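Local coordinates for protein V-type ATP synthase alpha chain (Nanoarchaeum equitans Kin4-M, PDB 5BN3) that serves as the A subunit of a V/A-type rotary ATPase, with a P-loop NTPase-type domain, and binds adenosine-5'-diphosphate and magnesium, at residues K30-V35 with Q46-T51; Y348-L353 with T394-G399; E355-S360 with L373-A378; K475-M480 with K515-V520; M480-R485 with G536-I541. All coordinates share one frame; numbering follows the deposited sequence.

Contact 1 of 5, residues K30-V35 with Q46-T51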
# COMPACT_ATOMS: atom_id res chain seq x y z
N LYS A 30 34.22 22.32 19.66
CA LYS A 30 34.34 21.06 20.39
C LYS A 30 32.99 20.45 20.78
O LYS A 30 32.70 20.28 21.97
CB LYS A 30 35.21 21.25 21.63
CG LYS A 30 36.65 21.65 21.33
CD LYS A 30 37.43 21.82 22.62
CE LYS A 30 38.91 21.54 22.43
NZ LYS A 30 39.61 21.35 23.73
N LEU A 31 32.19 20.12 19.79
CA LEU A 31 30.90 19.49 20.03
C LEU A 31 31.10 18.01 20.34
O LEU A 31 31.93 17.35 19.71
CB LEU A 31 29.99 19.66 18.81
CG LEU A 31 29.89 21.09 18.27
CD1 LEU A 31 29.05 21.15 17.00
CD2 LEU A 31 29.31 22.01 19.32
N ILE A 32 30.35 17.50 21.31
CA ILE A 32 30.46 16.09 21.68
C ILE A 32 29.96 15.19 20.56
O ILE A 32 28.84 15.37 20.05
CB ILE A 32 29.67 15.78 22.97
CG1 ILE A 32 30.10 16.71 24.11
CG2 ILE A 32 29.86 14.32 23.37
CD1 ILE A 32 31.56 16.57 24.50
N GLY A 33 30.79 14.23 20.16
CA GLY A 33 30.42 13.27 19.14
C GLY A 33 30.90 11.88 19.53
O GLY A 33 31.66 11.73 20.48
N GLU A 34 30.44 10.87 18.80
CA GLU A 34 30.84 9.50 19.06
C GLU A 34 31.09 8.77 17.74
O GLU A 34 30.24 8.79 16.84
CB GLU A 34 29.77 8.78 19.87
CG GLU A 34 30.14 7.37 20.32
CD GLU A 34 29.01 6.70 21.09
OE1 GLU A 34 27.87 7.21 21.07
OE2 GLU A 34 29.27 5.64 21.72
N VAL A 35 32.25 8.14 17.62
CA VAL A 35 32.57 7.36 16.42
C VAL A 35 31.70 6.10 16.38
O VAL A 35 31.72 5.30 17.31
CB VAL A 35 34.06 6.97 16.37
CG1 VAL A 35 34.35 6.15 15.13
CG2 VAL A 35 34.93 8.21 16.40
N GLN A 46 28.53 10.38 14.89
CA GLN A 46 27.25 11.02 15.19
C GLN A 46 27.45 12.10 16.26
O GLN A 46 28.02 11.85 17.32
CB GLN A 46 26.17 10.00 15.57
CG GLN A 46 26.34 9.27 16.90
CD GLN A 46 25.25 8.23 17.12
OE1 GLN A 46 24.81 7.57 16.17
NE2 GLN A 46 24.80 8.09 18.36
N VAL A 47 27.00 13.30 15.93
CA VAL A 47 27.23 14.47 16.76
C VAL A 47 26.00 14.74 17.63
O VAL A 47 24.88 14.76 17.14
CB VAL A 47 27.55 15.70 15.90
CG1 VAL A 47 27.85 16.91 16.77
CG2 VAL A 47 28.72 15.41 15.00
N TYR A 48 26.23 14.95 18.93
CA TYR A 48 25.15 15.15 19.88
C TYR A 48 24.82 16.63 20.07
O TYR A 48 24.30 17.04 21.11
CB TYR A 48 25.49 14.50 21.22
CG TYR A 48 25.67 13.00 21.10
CD1 TYR A 48 24.58 12.16 21.07
CD2 TYR A 48 26.94 12.44 21.01
CE1 TYR A 48 24.73 10.79 20.95
CE2 TYR A 48 27.11 11.08 20.90
CZ TYR A 48 26.00 10.26 20.86
OH TYR A 48 26.16 8.90 20.75
N GLU A 49 25.12 17.42 19.05
CA GLU A 49 24.79 18.84 19.04
C GLU A 49 24.48 19.26 17.61
O GLU A 49 24.73 18.50 16.67
CB GLU A 49 25.94 19.67 19.62
CG GLU A 49 25.64 20.23 21.01
CD GLU A 49 26.76 19.99 22.00
OE1 GLU A 49 27.74 19.30 21.66
OE2 GLU A 49 26.66 20.49 23.14
N ASP A 50 23.93 20.46 17.44
CA ASP A 50 23.60 20.95 16.11
C ASP A 50 24.86 21.16 15.28
O ASP A 50 25.86 21.69 15.77
CB ASP A 50 22.79 22.24 16.18
CG ASP A 50 22.31 22.70 14.82
OD1 ASP A 50 22.13 21.86 13.92
OD2 ASP A 50 22.11 23.93 14.65
N THR A 51 24.81 20.74 14.02
CA THR A 51 25.98 20.78 13.15
C THR A 51 25.92 21.89 12.11
O THR A 51 26.80 21.99 11.26
CB THR A 51 26.19 19.43 12.44
OG1 THR A 51 25.03 19.10 11.66
CG2 THR A 51 26.44 18.33 13.46
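Tyr48 OH is gripped from both strands of the hairpin 31-39/42-47. It gives a hydrogen bond to Glu34 OE1, modelled so short that its exact length is doubtful, and takes a second from Gln46 NE2 at 2.9 Å, with the hydroxyl 16° out of the Gln46 amide plane. Glu34 reaches the ring edge by an extended chain, CG anti to the backbone N (chi1 -174°), and its OE1 lies in the ring plane while the carboxylate is turned 40° from it. Gln46 and Glu34 form the antiparallel hydrogen-bonded pair, with N-O distances of 3.0 Å both from Glu34 N to Gln46 O and from Gln46 N to Glu34 O. Gly33 faces Val47 in the adjoining non-hydrogen-bonded pair, its CA 4.2 Å from Val47 CA. Past Val47 the strand pairing lapses, yet Tyr48 N still bonds Ile32 O at 2.9 Å, and Glu49 OE1 accepts from Ile32 N at 3.2 Å. Leu31 CB packs on Val47 CG1, 4.0 Å away. Lys30 and Leu31 form a G1 bulge against strand 23-26 in the N-terminal beta-barrel domain. Both acids have outside salt bridges, Glu34 OE2 to Arg185 and Glu49 OE2 to Arg85, and Gln46 NE2 also bonds Glu295. Such arginines would favour ionised carboxylates, so the buried Tyr48 hydroxyl probably lies between an amide donor and a charged carboxylate.

Contact 2 of 5, residues Y348-L353 with T394-G399; sequences YLLRKL and TLRLVG
Leu397 lays its CD1 methyl against two leucines of helix 349-357, 3.8 Å from Leu353 CB and 4.0 Å from Leu350 CD1. Leu350 has CG anti to its backbone N (chi1 176°), and its two methyls part there: CD1 goes to Leu397, crossing it obliquely, and CD2 meets Arg396 NH2 at 3.6 Å. The arginine chain bends at chi3 and crosses Leu350 at about a right angle. In the nucleotide-binding domain, a P-loop NTPase fold, the contact joins helix 349-357 to helix 389-395 and the residues after it, where Thr394 O accepts from both Leu397 N, at 2.9 Å, and Val398 N. Leu353 also meets Thr394, its CD1 3.9 Å from Thr394 OG1, a hydroxyl that bonds back to Val390 O. No hydrogen bond links the two segments. The polar end of Arg396 turns instead to Asn230 of the NEQ263 chain, through NE, and Arg351 NH1 makes a salt bridge to Glu237 of that same neighbouring chain.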
# COMPACT_ATOMS: atom_id res chain seq x y z
N TYR A 348 18.36 -3.40 11.82
CA TYR A 348 18.79 -3.76 13.17
C TYR A 348 17.95 -3.10 14.27
O TYR A 348 18.37 -3.04 15.42
CB TYR A 348 20.28 -3.45 13.37
CG TYR A 348 20.72 -2.08 12.89
CD1 TYR A 348 20.57 -0.96 13.69
CD2 TYR A 348 21.30 -1.92 11.63
CE1 TYR A 348 20.98 0.29 13.25
CE2 TYR A 348 21.70 -0.68 11.19
CZ TYR A 348 21.54 0.42 12.01
OH TYR A 348 21.94 1.66 11.57
N LEU A 349 16.76 -2.62 13.91
CA LEU A 349 15.87 -1.96 14.87
C LEU A 349 15.56 -2.85 16.08
O LEU A 349 15.65 -2.40 17.22
CB LEU A 349 14.57 -1.52 14.20
CG LEU A 349 13.53 -0.89 15.12
CD1 LEU A 349 14.08 0.38 15.76
CD2 LEU A 349 12.23 -0.59 14.38
N LEU A 350 15.19 -4.10 15.81
CA LEU A 350 14.83 -5.03 16.88
C LEU A 350 15.99 -5.27 17.85
O LEU A 350 15.79 -5.29 19.07
CB LEU A 350 14.36 -6.37 16.29
CG LEU A 350 14.03 -7.47 17.31
CD1 LEU A 350 12.85 -7.08 18.17
CD2 LEU A 350 13.78 -8.79 16.62
N ARG A 351 17.19 -5.43 17.31
CA ARG A 351 18.38 -5.66 18.12
C ARG A 351 18.68 -4.45 19.01
O ARG A 351 19.06 -4.61 20.17
CB ARG A 351 19.58 -5.95 17.21
CG ARG A 351 20.84 -6.41 17.94
CD ARG A 351 22.00 -6.57 16.96
NE ARG A 351 22.48 -5.29 16.47
CZ ARG A 351 23.10 -5.12 15.30
NH1 ARG A 351 23.32 -6.15 14.51
NH2 ARG A 351 23.50 -3.91 14.93
N LYS A 352 18.50 -3.26 18.46
CA LYS A 352 18.74 -2.02 19.20
C LYS A 352 17.74 -1.85 20.33
O LYS A 352 18.11 -1.50 21.45
CB LYS A 352 18.68 -0.81 18.26
CG LYS A 352 19.88 -0.66 17.34
CD LYS A 352 21.14 -0.30 18.12
CE LYS A 352 22.33 -0.07 17.19
NZ LYS A 352 23.51 0.47 17.93
N LEU A 353 16.46 -2.10 20.04
CA LEU A 353 15.42 -2.05 21.06
C LEU A 353 15.71 -3.05 22.17
O LEU A 353 15.48 -2.77 23.35
CB LEU A 353 14.05 -2.35 20.43
CG LEU A 353 13.45 -1.26 19.54
CD1 LEU A 353 12.18 -1.75 18.86
CD2 LEU A 353 13.15 -0.01 20.36
N THR A 394 8.69 -4.25 19.76
CA THR A 394 8.61 -4.08 21.20
C THR A 394 7.76 -5.16 21.86
O THR A 394 8.08 -5.64 22.95
CB THR A 394 8.06 -2.68 21.56
OG1 THR A 394 8.90 -1.67 20.99
CG2 THR A 394 8.00 -2.48 23.06
N LEU A 395 6.68 -5.56 21.20
CA LEU A 395 5.78 -6.58 21.74
C LEU A 395 6.44 -7.95 21.89
O LEU A 395 5.99 -8.79 22.67
CB LEU A 395 4.51 -6.69 20.89
CG LEU A 395 3.59 -5.48 20.95
CD1 LEU A 395 2.25 -5.77 20.28
CD2 LEU A 395 3.39 -5.03 22.38
N ARG A 396 7.52 -8.18 21.15
CA ARG A 396 8.24 -9.45 21.26
C ARG A 396 9.38 -9.36 22.28
O ARG A 396 10.13 -10.32 22.46
CB ARG A 396 8.74 -9.92 19.89
CG ARG A 396 7.62 -10.13 18.88
CD ARG A 396 8.00 -11.14 17.82
NE ARG A 396 9.24 -10.79 17.14
CZ ARG A 396 9.32 -9.93 16.13
NH1 ARG A 396 8.23 -9.32 15.68
NH2 ARG A 396 10.49 -9.67 15.57
N LEU A 397 9.47 -8.22 22.96
CA LEU A 397 10.52 -8.00 23.95
C LEU A 397 9.98 -7.78 25.37
O LEU A 397 10.65 -8.11 26.35
CB LEU A 397 11.41 -6.82 23.55
CG LEU A 397 12.23 -6.96 22.26
CD1 LEU A 397 12.89 -5.63 21.90
CD2 LEU A 397 13.28 -8.04 22.42
N VAL A 398 8.77 -7.23 25.47
CA VAL A 398 8.23 -6.85 26.78
C VAL A 398 7.25 -7.87 27.36
O VAL A 398 6.83 -8.80 26.67
CB VAL A 398 7.56 -5.45 26.74
CG1 VAL A 398 8.56 -4.40 26.29
CG2 VAL A 398 6.35 -5.47 25.81
N GLY A 399 6.90 -7.70 28.63
CA GLY A 399 6.06 -8.66 29.34
C GLY A 399 4.58 -8.31 29.36
O GLY A 399 3.76 -9.13 29.79

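Contact 3 of 5, residues E355-S360 with L373-A378. With MG (magnesium ion), chain L.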
# COMPACT_ATOMS: atom_id res chain seq x y z
N GLU A 355 18.61 -4.02 23.22
CA GLU A 355 19.69 -3.49 24.07
C GLU A 355 19.14 -2.64 25.22
O GLU A 355 19.79 -2.50 26.25
CB GLU A 355 20.69 -2.68 23.24
CG GLU A 355 21.56 -3.52 22.30
CD GLU A 355 22.50 -2.67 21.47
OE1 GLU A 355 22.62 -1.45 21.73
OE2 GLU A 355 23.13 -3.22 20.54
N PHE A 356 17.95 -2.09 25.03
CA PHE A 356 17.28 -1.32 26.07
C PHE A 356 16.48 -2.24 27.01
O PHE A 356 16.77 -2.32 28.20
CB PHE A 356 16.36 -0.28 25.44
CG PHE A 356 15.58 0.54 26.43
CD1 PHE A 356 16.22 1.20 27.47
CD2 PHE A 356 14.20 0.67 26.30
CE1 PHE A 356 15.50 1.96 28.37
CE2 PHE A 356 13.48 1.43 27.20
CZ PHE A 356 14.13 2.07 28.24
N TYR A 357 15.50 -2.95 26.46
CA TYR A 357 14.58 -3.74 27.27
C TYR A 357 15.21 -4.93 28.00
O TYR A 357 14.73 -5.34 29.05
CB TYR A 357 13.38 -4.20 26.43
CG TYR A 357 12.45 -3.08 26.05
CD1 TYR A 357 11.59 -2.52 26.99
CD2 TYR A 357 12.41 -2.58 24.75
CE1 TYR A 357 10.74 -1.49 26.65
CE2 TYR A 357 11.56 -1.56 24.40
CZ TYR A 357 10.72 -1.02 25.36
OH TYR A 357 9.87 0.00 25.02
N GLU A 358 16.28 -5.49 27.44
CA GLU A 358 16.95 -6.62 28.07
C GLU A 358 17.70 -6.22 29.34
O GLU A 358 18.21 -7.08 30.06
CB GLU A 358 17.88 -7.32 27.09
N ARG A 359 17.77 -4.92 29.61
CA ARG A 359 18.40 -4.43 30.83
C ARG A 359 17.45 -4.51 32.02
O ARG A 359 17.88 -4.43 33.17
CB ARG A 359 18.85 -2.97 30.65
CG ARG A 359 19.98 -2.76 29.66
CD ARG A 359 20.77 -1.53 30.05
NE ARG A 359 21.68 -1.07 29.01
CZ ARG A 359 22.68 -0.22 29.21
NH1 ARG A 359 22.91 0.25 30.43
NH2 ARG A 359 23.45 0.15 28.21
N SER A 360 16.16 -4.67 31.75
CA SER A 360 15.18 -4.81 32.81
C SER A 360 15.37 -6.16 33.49
O SER A 360 16.08 -7.03 32.97
CB SER A 360 13.76 -4.71 32.27
OG SER A 360 13.44 -5.84 31.47
N LEU A 373 14.94 -3.72 38.11
CA LEU A 373 14.74 -2.61 37.19
C LEU A 373 13.53 -2.89 36.32
O LEU A 373 13.53 -3.83 35.52
CB LEU A 373 15.99 -2.37 36.33
CG LEU A 373 15.87 -1.30 35.24
CD1 LEU A 373 15.35 -0.00 35.82
CD2 LEU A 373 17.20 -1.07 34.56
N THR A 374 12.49 -2.09 36.50
CA THR A 374 11.25 -2.24 35.75
C THR A 374 11.20 -1.16 34.66
O THR A 374 11.48 0.01 34.92
CB THR A 374 10.04 -2.12 36.70
OG1 THR A 374 10.24 -2.97 37.83
CG2 THR A 374 8.76 -2.51 35.99
N ILE A 375 10.86 -1.55 33.43
CA ILE A 375 10.91 -0.62 32.31
C ILE A 375 9.57 -0.46 31.60
O ILE A 375 9.00 -1.43 31.11
CB ILE A 375 11.98 -1.03 31.27
CG1 ILE A 375 13.38 -0.94 31.89
CG2 ILE A 375 11.91 -0.15 30.04
CD1 ILE A 375 14.49 -1.36 30.95
N ILE A 376 9.09 0.78 31.54
CA ILE A 376 7.86 1.10 30.83
C ILE A 376 8.20 1.95 29.61
O ILE A 376 8.70 3.07 29.76
CB ILE A 376 6.86 1.86 31.73
CG1 ILE A 376 6.71 1.17 33.09
CG2 ILE A 376 5.51 1.99 31.04
CD1 ILE A 376 6.17 -0.24 33.00
N GLY A 377 7.94 1.43 28.42
CA GLY A 377 8.23 2.16 27.19
C GLY A 377 6.99 2.60 26.43
O GLY A 377 6.21 1.77 25.96
N ALA A 378 6.81 3.91 26.32
CA ALA A 378 5.72 4.45 25.51
C ALA A 378 6.10 4.36 24.03
O ALA A 378 7.27 4.51 23.67
CB ALA A 378 5.43 5.88 25.90
MG MG L . 11.53 -2.45 39.73
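Ile375 sets its side chain against Phe356, Tyr357 and Ser360 of segment 355-360. Its CG2 methyl touches the rim of Phe356 at CE2 and CZ, both 3.6 Å away, and approaches Tyr357 CE1 obliquely at 3.8 Å. The CD1 methyl reaches over one face of the Phe356 ring, 4.3 Å above the plane and offset toward the rim, and also meets Ser360 CB at 3.7 Å. Phe356 CD2 in turn lies over the centre of one Tyr357 face, and Tyr357 OH ends 3.5 Å from Gly377 CA. A type I turn runs from Tyr357 to Ser360; Tyr357 O accepts from Ser360 N and, at 2.8 Å, from Ser360 OG. On the reverse side of strand 370-379, in the parallel core of the nucleotide-binding domain, Thr374 OG1 binds magnesium at 2.4 Å, with Ser372 also in that site. The strand thus separates two chemistries: hydrocarbon and ring packing toward the helix, and metal coordination by the Thr374 hydroxyl on the other face.

Contact 4 of 5, residues K475-M480 with K515-V520; sequences KIYLHM and KYYVTV
A first torsion that sets CG anti to the backbone N in both His479 and Tyr516 puts CG of each residue on the side facing the other helix, of the pair 472-489 and 503-523, and the rings meet where His479 NE2 and Tyr516 OH share a hydrogen bond of 2.8 Å. It is nearly straight, at 165°. The rings meet rim to rim with planes 46° apart, and the hydroxyl lies at the imidazole edge. Met480 folds at chi2 and chi3: SD comes to the edge of the Tyr516 ring, 3.7 Å from CD2, a Met-aromatic contact, while CG packs on Tyr517 CD1 at 3.5 Å and CE on Tyr517 CB. The Ile476 side chain crosses Tyr517 at about a right angle, and its CD1 reaches Val520 CG1 at 3.8 Å. Val520 CG2 lies over one face of the Tyr516 ring, offset toward its rim, and helix 537-542 packs on this tyrosine as well. The axes of the short helical segments approach to 11.6 Å, a spacing filled by large side chains. Running at 162° to each other, they are an antiparallel helix pair of the all-helical C-terminal domain found in V- and A-type A subunits.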
# COMPACT_ATOMS: atom_id res chain seq x y z
N LYS A 475 -29.19 -7.18 29.04
CA LYS A 475 -29.07 -5.80 29.51
C LYS A 475 -28.23 -5.66 30.78
O LYS A 475 -27.60 -4.63 30.99
CB LYS A 475 -30.46 -5.19 29.75
CG LYS A 475 -31.20 -4.77 28.49
CD LYS A 475 -32.49 -4.05 28.85
CE LYS A 475 -33.31 -3.70 27.61
NZ LYS A 475 -34.60 -3.06 27.98
N ILE A 476 -28.23 -6.70 31.61
CA ILE A 476 -27.47 -6.67 32.86
C ILE A 476 -25.97 -6.56 32.61
O ILE A 476 -25.23 -6.04 33.44
CB ILE A 476 -27.78 -7.90 33.76
CG1 ILE A 476 -27.21 -7.71 35.16
CG2 ILE A 476 -27.27 -9.19 33.12
CD1 ILE A 476 -27.12 -8.99 35.98
N TYR A 477 -25.52 -7.03 31.45
CA TYR A 477 -24.11 -6.94 31.09
C TYR A 477 -23.73 -5.52 30.68
O TYR A 477 -22.61 -5.06 30.93
CB TYR A 477 -23.76 -7.95 30.00
CG TYR A 477 -23.75 -9.38 30.49
CD1 TYR A 477 -22.73 -9.84 31.32
CD2 TYR A 477 -24.76 -10.27 30.14
CE1 TYR A 477 -22.72 -11.14 31.78
CE2 TYR A 477 -24.75 -11.57 30.60
CZ TYR A 477 -23.73 -12.00 31.42
OH TYR A 477 -23.70 -13.30 31.88
N LEU A 478 -24.66 -4.82 30.05
CA LEU A 478 -24.47 -3.42 29.70
C LEU A 478 -24.49 -2.57 30.97
O LEU A 478 -23.81 -1.56 31.07
CB LEU A 478 -25.56 -2.95 28.73
CG LEU A 478 -25.82 -3.86 27.53
CD1 LEU A 478 -26.90 -3.28 26.62
CD2 LEU A 478 -24.54 -4.09 26.75
N HIS A 479 -25.29 -3.01 31.94
CA HIS A 479 -25.42 -2.33 33.22
C HIS A 479 -24.14 -2.46 34.03
O HIS A 479 -23.56 -1.46 34.46
CB HIS A 479 -26.60 -2.91 34.00
CG HIS A 479 -26.92 -2.16 35.25
ND1 HIS A 479 -27.29 -0.83 35.25
CD2 HIS A 479 -26.95 -2.55 36.55
CE1 HIS A 479 -27.52 -0.43 36.49
NE2 HIS A 479 -27.32 -1.46 37.30
N MET A 480 -23.70 -3.69 34.24
CA MET A 480 -22.48 -3.97 35.01
C MET A 480 -21.23 -3.48 34.29
O MET A 480 -20.28 -3.03 34.92
CB MET A 480 -22.35 -5.46 35.30
CG MET A 480 -23.47 -6.04 36.15
SD MET A 480 -23.67 -5.17 37.71
CE MET A 480 -22.02 -5.35 38.40
N LYS A 515 -20.44 -7.50 44.87
CA LYS A 515 -21.56 -7.68 45.78
C LYS A 515 -22.86 -7.18 45.15
O LYS A 515 -23.92 -7.78 45.32
CB LYS A 515 -21.29 -6.95 47.10
CG LYS A 515 -22.34 -7.19 48.18
CD LYS A 515 -22.01 -6.42 49.46
CE LYS A 515 -20.81 -7.00 50.19
NZ LYS A 515 -21.14 -8.27 50.90
N TYR A 516 -22.77 -6.07 44.43
CA TYR A 516 -23.92 -5.54 43.70
C TYR A 516 -24.34 -6.52 42.61
O TYR A 516 -25.53 -6.74 42.38
CB TYR A 516 -23.58 -4.18 43.08
CG TYR A 516 -24.69 -3.57 42.26
CD1 TYR A 516 -25.77 -2.96 42.87
CD2 TYR A 516 -24.66 -3.60 40.87
CE1 TYR A 516 -26.79 -2.39 42.13
CE2 TYR A 516 -25.68 -3.04 40.12
CZ TYR A 516 -26.74 -2.44 40.75
OH TYR A 516 -27.76 -1.87 40.02
N TYR A 517 -23.35 -7.12 41.96
CA TYR A 517 -23.56 -8.04 40.84
C TYR A 517 -24.34 -9.28 41.26
O TYR A 517 -25.31 -9.65 40.60
CB TYR A 517 -22.22 -8.44 40.23
CG TYR A 517 -22.31 -9.32 39.01
CD1 TYR A 517 -23.23 -9.05 38.00
CD2 TYR A 517 -21.47 -10.41 38.85
CE1 TYR A 517 -23.31 -9.85 36.88
CE2 TYR A 517 -21.54 -11.21 37.73
CZ TYR A 517 -22.46 -10.93 36.75
OH TYR A 517 -22.55 -11.73 35.63
N VAL A 518 -23.89 -9.93 42.33
CA VAL A 518 -24.53 -11.16 42.80
C VAL A 518 -25.97 -10.91 43.26
O VAL A 518 -26.82 -11.80 43.16
CB VAL A 518 -23.72 -11.85 43.92
CG1 VAL A 518 -22.32 -12.19 43.44
CG2 VAL A 518 -23.64 -10.96 45.15
N THR A 519 -26.23 -9.71 43.76
CA THR A 519 -27.57 -9.33 44.20
C THR A 519 -28.51 -9.12 43.01
O THR A 519 -29.62 -9.67 42.99
CB THR A 519 -27.53 -8.04 45.04
OG1 THR A 519 -26.74 -8.26 46.21
CG2 THR A 519 -28.94 -7.63 45.45
N VAL A 520 -28.07 -8.33 42.04
CA VAL A 520 -28.86 -8.04 40.84
C VAL A 520 -29.22 -9.31 40.08
O VAL A 520 -30.35 -9.46 39.61
CB VAL A 520 -28.12 -7.05 39.92
CG1 VAL A 520 -28.87 -6.87 38.61
CG2 VAL A 520 -27.96 -5.71 40.61

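Contact 5 of 5, residues M480-R485 with G536-I541; sequences MGRIIR and GIHEKI
Helical segments 480-485 and 537-541 run nearly parallel, their N-to-C directions 19° apart and their axes 10.0 Å apart at closest approach, with Ile483 and His538 nearest in register. Ile483 fills the middle: its CD1 meets His538 CB at 3.6 Å, the two side chains crossing at about a right angle, and its CG2 touches Ile541 CG2 at 4.0 Å. At the more exposed margin Arg482 extends from CG to NE and forms a salt bridge with Glu539, whose chain bends at chi2 to bring the carboxylate back. The main bond joins Arg482 NH2 and Glu539 OE2 at 3.0 Å, meeting the oxygen on its syn side, somewhat out of both planes; the link from NH1 to the same OE2 is weak, as is the one from NH2 to OE1. With guanidinium and carboxylate planes 70° apart, this is not a flat two-pronged pair, and OE2 carries most of it. Arg482 NH1 also comes 3.3 Å from His538 CD2, edge against edge, while Glu539 CG lies over one face of that imidazole. The His538 ring also meets that of His479, on helix 472-489, edge-to-face (T-shaped). Apolar packing inside and a salt bridge along the margin mark an interface of neighbouring helices in the C-terminal helical bundle.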
# COMPACT_ATOMS: atom_id res chain seq x y z
N MET A 480 -23.70 -3.69 34.24
CA MET A 480 -22.48 -3.97 35.01
C MET A 480 -21.23 -3.48 34.29
O MET A 480 -20.28 -3.03 34.92
CB MET A 480 -22.35 -5.46 35.30
CG MET A 480 -23.47 -6.04 36.15
SD MET A 480 -23.67 -5.17 37.71
CE MET A 480 -22.02 -5.35 38.40
N GLY A 481 -21.23 -3.58 32.96
CA GLY A 481 -20.12 -3.12 32.15
C GLY A 481 -19.90 -1.63 32.32
O GLY A 481 -18.76 -1.18 32.43
N ARG A 482 -21.00 -0.88 32.34
CA ARG A 482 -20.93 0.57 32.56
C ARG A 482 -20.36 0.90 33.94
O ARG A 482 -19.58 1.84 34.09
CB ARG A 482 -22.32 1.20 32.40
CG ARG A 482 -22.37 2.68 32.74
CD ARG A 482 -23.77 3.28 32.56
NE ARG A 482 -23.81 4.69 32.92
CZ ARG A 482 -24.25 5.15 34.09
NH1 ARG A 482 -24.71 4.31 35.01
NH2 ARG A 482 -24.25 6.46 34.33
N ILE A 483 -20.75 0.12 34.94
CA ILE A 483 -20.27 0.31 36.31
C ILE A 483 -18.77 0.05 36.42
O ILE A 483 -18.04 0.81 37.06
CB ILE A 483 -21.02 -0.61 37.30
CG1 ILE A 483 -22.51 -0.27 37.32
CG2 ILE A 483 -20.45 -0.48 38.70
CD1 ILE A 483 -23.32 -1.15 38.25
N ILE A 484 -18.31 -1.02 35.79
CA ILE A 484 -16.90 -1.37 35.79
C ILE A 484 -16.08 -0.32 35.04
O ILE A 484 -15.01 0.09 35.51
CB ILE A 484 -16.67 -2.77 35.17
CG1 ILE A 484 -17.30 -3.85 36.07
CG2 ILE A 484 -15.19 -3.05 34.98
CD1 ILE A 484 -17.50 -5.19 35.38
N ARG A 485 -16.58 0.12 33.89
CA ARG A 485 -15.88 1.13 33.09
C ARG A 485 -15.84 2.49 33.78
O ARG A 485 -14.77 3.09 33.91
CB ARG A 485 -16.52 1.25 31.70
CG ARG A 485 -16.18 0.10 30.76
CD ARG A 485 -16.77 0.31 29.37
NE ARG A 485 -18.22 0.11 29.32
CZ ARG A 485 -19.11 1.09 29.33
NH1 ARG A 485 -18.71 2.35 29.37
NH2 ARG A 485 -20.41 0.81 29.29
N GLY A 536 -30.94 3.47 42.17
CA GLY A 536 -29.80 4.34 41.96
C GLY A 536 -28.54 3.95 42.70
O GLY A 536 -27.67 4.79 42.94
N ILE A 537 -28.43 2.67 43.05
CA ILE A 537 -27.25 2.17 43.74
C ILE A 537 -26.04 2.16 42.81
O ILE A 537 -24.91 2.36 43.24
CB ILE A 537 -27.48 0.76 44.31
CG1 ILE A 537 -28.81 0.69 45.07
CG2 ILE A 537 -26.34 0.36 45.23
CD1 ILE A 537 -29.17 -0.70 45.56
N HIS A 538 -26.30 1.93 41.52
CA HIS A 538 -25.22 1.90 40.54
C HIS A 538 -24.54 3.26 40.39
O HIS A 538 -23.32 3.34 40.24
CB HIS A 538 -25.72 1.38 39.18
CG HIS A 538 -26.71 2.28 38.50
ND1 HIS A 538 -28.03 2.35 38.88
CD2 HIS A 538 -26.57 3.12 37.45
CE1 HIS A 538 -28.66 3.21 38.10
NE2 HIS A 538 -27.80 3.69 37.23
N GLU A 539 -25.33 4.33 40.46
CA GLU A 539 -24.79 5.68 40.35
C GLU A 539 -23.98 6.09 41.58
O GLU A 539 -23.07 6.91 41.48
CB GLU A 539 -25.91 6.70 40.09
CG GLU A 539 -26.66 6.51 38.77
CD GLU A 539 -25.82 6.83 37.54
OE1 GLU A 539 -24.63 7.20 37.69
OE2 GLU A 539 -26.35 6.70 36.42
N LYS A 540 -24.29 5.50 42.73
CA LYS A 540 -23.54 5.76 43.95
C LYS A 540 -22.18 5.07 43.92
O LYS A 540 -21.17 5.64 44.35
CB LYS A 540 -24.32 5.31 45.19
CG LYS A 540 -25.62 6.07 45.41
CD LYS A 540 -25.39 7.57 45.28
CE LYS A 540 -26.37 8.19 44.30
NZ LYS A 540 -25.89 9.51 43.81
N ILE A 541 -22.16 3.85 43.40
CA ILE A 541 -20.92 3.09 43.24
C ILE A 541 -19.96 3.78 42.27
O ILE A 541 -18.76 3.85 42.52
CB ILE A 541 -21.22 1.65 42.75
CG1 ILE A 541 -22.04 0.89 43.80
CG2 ILE A 541 -19.93 0.89 42.46
CD1 ILE A 541 -22.36 -0.54 43.41

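How the contacts relate
Along the chain, contact 1 comes first, in the N-terminal beta barrel. Contacts 2 and 3 follow in the nucleotide-binding domain, with contact 3 nested inside the loop that contact 2 closes. Both use helix 349-357, their centres are 10 Å apart, and Tyr357 touches Thr394, Leu397 and Val398, so Tyr357 packs against both strand 370-379 and segment 394-399. Contacts 4 and 5 alternate along the sequence, share Met480 and helix 472-489, and have centres 8 Å apart; Tyr516 also packs on Ile483, Ile537 and Ile541. Contacts 1 and 4 lie 61 Å apart between centres, on opposite sides of the chain's centre, placing barrel and helical bundle at either end of the nucleotide-binding domain.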